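Local atomic coordinates of Pre-mRNA-splicing factor SAD1 (Saccharomyces cerevisiae, PDB entry 4MSX), a protein that is required for pre-mRNA splicing and promotes the assembly of newly made U4 snRNA into the U4/U6 snRNP, as a catalytically inactive relative of the deubiquitinases. Residues A[263-268]-A[380-385]. Sequence-based numbering, arbitrary orientation.
Sequences PIDPRL and NRFDRN
A salt bridge through one guanidinium nitrogen, from Asp265 to Arg384, joins the start of helix 266-280 to the loop that follows strand 374-379, at the surface of the chain. In one of two modelled conformers of Arg384, its NH2 sits 2.7 Å from Asp265 OD2. There the carboxylate and guanidinium planes are nearly parallel (14°) but offset, OD2 coming in obliquely on the side facing Phe382. The arginine chain, bent at chi2 and chi3, brings its flat end between two residues: Pro263 CG rests over the middle of one face, 3.6 Å from Arg384 CZ, while Phe382 CD2 lies over the opposite face. Leu268 CD1 approaches near the guanidinium plane, 4.3 Å from Arg384 NH2.

Asp265 is also the N-cap of helix 266-280. Its CG sits between the backbone N and the carbonyl carbon (chi1 61°), which lets Asp265 OD1 accept from Leu268 N, three residues on, at 2.9 Å in a nearly straight bond (170°); Arg267 N adds a weak second one. One carboxylate thus serves helix end and, in this conformer, loop, within the ubiquitin-specific protease fold of this pseudo-deubiquitinase. With an alanine here, Arg384 NH2 is likely to lose its charged mate and the helix start its side-chain cap. The side chains of Asp265 and Phe382 both touch Trp440 of strand 438-446, and the Phe382 ring meets His419 edge-to-face.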
loop_
_atom_site.group_PDB
_atom_site.type_symbol
_atom_site.label_atom_id
_atom_site.label_comp_id
_atom_site.label_asym_id
_atom_site.label_seq_id
_atom_site.Cartn_x
_atom_site.Cartn_y
_atom_site.Cartn_z
ATOM N N PRO A 263 -13.047 6.272 -13.857
ATOM C CA PRO A 263 -11.923 6.750 -13.035
ATOM C C PRO A 263 -11.532 5.720 -11.948
ATOM O O PRO A 263 -12.222 4.718 -11.759
ATOM C CB PRO A 263 -12.493 8.004 -12.322
ATOM C CG PRO A 263 -13.970 7.702 -12.187
ATOM C CD PRO A 263 -14.316 6.960 -13.528
ATOM N N ILE A 264 -10.433 5.985 -11.267
ATOM C CA ILE A 264 -10.088 5.129 -10.116
ATOM C C ILE A 264 -9.630 6.042 -9.000
ATOM O O ILE A 264 -9.215 7.184 -9.277
ATOM C CB ILE A 264 -9.020 4.106 -10.551
ATOM C CG1 ILE A 264 -8.865 3.013 -9.434
ATOM C CG2 ILE A 264 -7.683 4.816 -10.900
ATOM C CD1 ILE A 264 -7.961 1.858 -9.980
ATOM N N ASP A 265 -9.788 5.601 -7.738
ATOM C CA ASP A 265 -9.383 6.428 -6.604
ATOM C C ASP A 265 -9.067 5.433 -5.470
ATOM O O ASP A 265 -9.171 4.223 -5.686
ATOM C CB ASP A 265 -10.519 7.428 -6.219
ATOM C CG ASP A 265 -11.831 6.733 -5.806
ATOM O OD1 ASP A 265 -11.774 5.725 -5.119
ATOM O OD2 ASP A 265 -12.945 7.202 -6.156
ATOM N N PRO A 266 -8.645 5.927 -4.303
ATOM C CA PRO A 266 -8.232 4.932 -3.273
ATOM C C PRO A 266 -9.330 3.975 -2.846
ATOM O O PRO A 266 -9.046 2.823 -2.524
ATOM C CB PRO A 266 -7.764 5.795 -2.092
ATOM C CG PRO A 266 -7.154 7.042 -2.801
ATOM C CD PRO A 266 -8.157 7.289 -3.996
ATOM N N ARG A 267 -10.589 4.422 -2.847
ATOM C CA ARG A 267 -11.652 3.565 -2.413
ATOM C C ARG A 267 -11.920 2.438 -3.440
ATOM O O ARG A 267 -12.027 1.255 -3.084
ATOM C CB ARG A 267 -12.939 4.374 -2.233
ATOM C CG ARG A 267 -14.103 3.450 -1.896
ATOM C CD ARG A 267 -15.440 4.242 -1.708
ATOM N NE ARG A 267 -16.520 3.295 -1.844
ATOM C CZ ARG A 267 -17.057 2.942 -3.011
ATOM N NH1 ARG A 267 -16.703 3.568 -4.131
ATOM N NH2 ARG A 267 -18.002 2.014 -3.014
ATOM N N LEU A 268 -12.064 2.821 -4.716
ATOM C CA LEU A 268 -12.339 1.831 -5.751
ATOM C C LEU A 268 -11.173 0.820 -5.821
ATOM O O LEU A 268 -11.371 -0.360 -6.013
ATOM C CB LEU A 268 -12.447 2.528 -7.124
ATOM C CG LEU A 268 -13.747 3.364 -7.216
ATOM C CD1 LEU A 268 -13.776 4.231 -8.531
ATOM C CD2 LEU A 268 -14.947 2.415 -7.151
ATOM N N ASN A 380 -18.165 10.486 1.405
ATOM C CA ASN A 380 -18.606 10.450 0.005
ATOM C C ASN A 380 -18.450 11.829 -0.636
ATOM O O ASN A 380 -19.416 12.573 -0.738
ATOM C CB ASN A 380 -20.051 10.001 -0.064
ATOM C CG ASN A 380 -20.488 9.725 -1.497
ATOM O OD1 ASN A 380 -19.643 9.651 -2.400
ATOM N ND2 ASN A 380 -21.785 9.573 -1.714
ATOM N N ARG A 381 -17.242 12.162 -1.049
ATOM C CA ARG A 381 -16.947 13.476 -1.649
ATOM C C ARG A 381 -17.483 13.672 -3.074
ATOM O O ARG A 381 -17.880 14.792 -3.454
ATOM C CB ARG A 381 -15.433 13.644 -1.728
ATOM C CG ARG A 381 -14.712 13.529 -0.353
ATOM C CD ARG A 381 -14.932 14.809 0.494
ATOM N NE ARG A 381 -14.337 14.692 1.840
ATOM C CZ ARG A 381 -14.472 15.630 2.780
ATOM N NH1 ARG A 381 -15.214 16.738 2.544
ATOM N NH2 ARG A 381 -13.892 15.452 3.944
ATOM N N PHE A 382 -17.428 12.609 -3.873
ATOM C CA PHE A 382 -17.626 12.739 -5.330
ATOM C C PHE A 382 -18.954 12.308 -5.857
ATOM O O PHE A 382 -19.373 11.174 -5.687
ATOM C CB PHE A 382 -16.622 11.853 -6.066
ATOM C CG PHE A 382 -15.211 12.260 -5.847
ATOM C CD1 PHE A 382 -14.826 13.568 -6.053
ATOM C CD2 PHE A 382 -14.262 11.341 -5.407
ATOM C CE1 PHE A 382 -13.526 13.985 -5.840
ATOM C CE2 PHE A 382 -12.947 11.735 -5.195
ATOM C CZ PHE A 382 -12.581 13.068 -5.393
ATOM N N ASP A 383 -19.563 13.189 -6.626
ATOM C CA ASP A 383 -20.729 12.794 -7.394
ATOM C C ASP A 383 -20.208 12.554 -8.833
ATOM O O ASP A 383 -20.116 13.483 -9.638
ATOM C CB ASP A 383 -21.834 13.870 -7.258
ATOM C CG ASP A 383 -23.019 13.640 -8.202
ATOM O OD1 ASP A 383 -23.175 12.525 -8.763
ATOM O OD2 ASP A 383 -23.802 14.593 -8.352
ATOM N N ARG A 384 -19.833 11.291 -9.129
ATOM C CA ARG A 384 -19.191 10.953 -10.409
ATOM C C ARG A 384 -20.143 11.015 -11.591
ATOM O O ARG A 384 -19.701 11.147 -12.736
ATOM C CB ARG A 384 -18.586 9.553 -10.377
ATOM C CG ARG A 384 -17.635 9.344 -9.257
ATOM C CD ARG A 384 -16.292 9.987 -9.497
ATOM N NE ARG A 384 -15.245 9.091 -9.019
ATOM C CZ ARG A 384 -13.953 9.392 -8.967
ATOM N NH1 ARG A 384 -13.528 10.589 -9.373
ATOM N NH2 ARG A 384 -13.088 8.467 -8.542
ATOM N N ASN A 385 -21.449 10.898 -11.313
ATOM C CA ASN A 385 -22.470 11.067 -12.351
ATOM C C ASN A 385 -23.057 12.475 -12.399
ATOM O O ASN A 385 -24.266 12.646 -12.452
ATOM C CB ASN A 385 -23.589 10.046 -12.188
ATOM C CG ASN A 385 -23.137 8.654 -12.513
ATOM O OD1 ASN A 385 -22.377 8.419 -13.475
ATOM N ND2 ASN A 385 -23.573 7.712 -11.700
#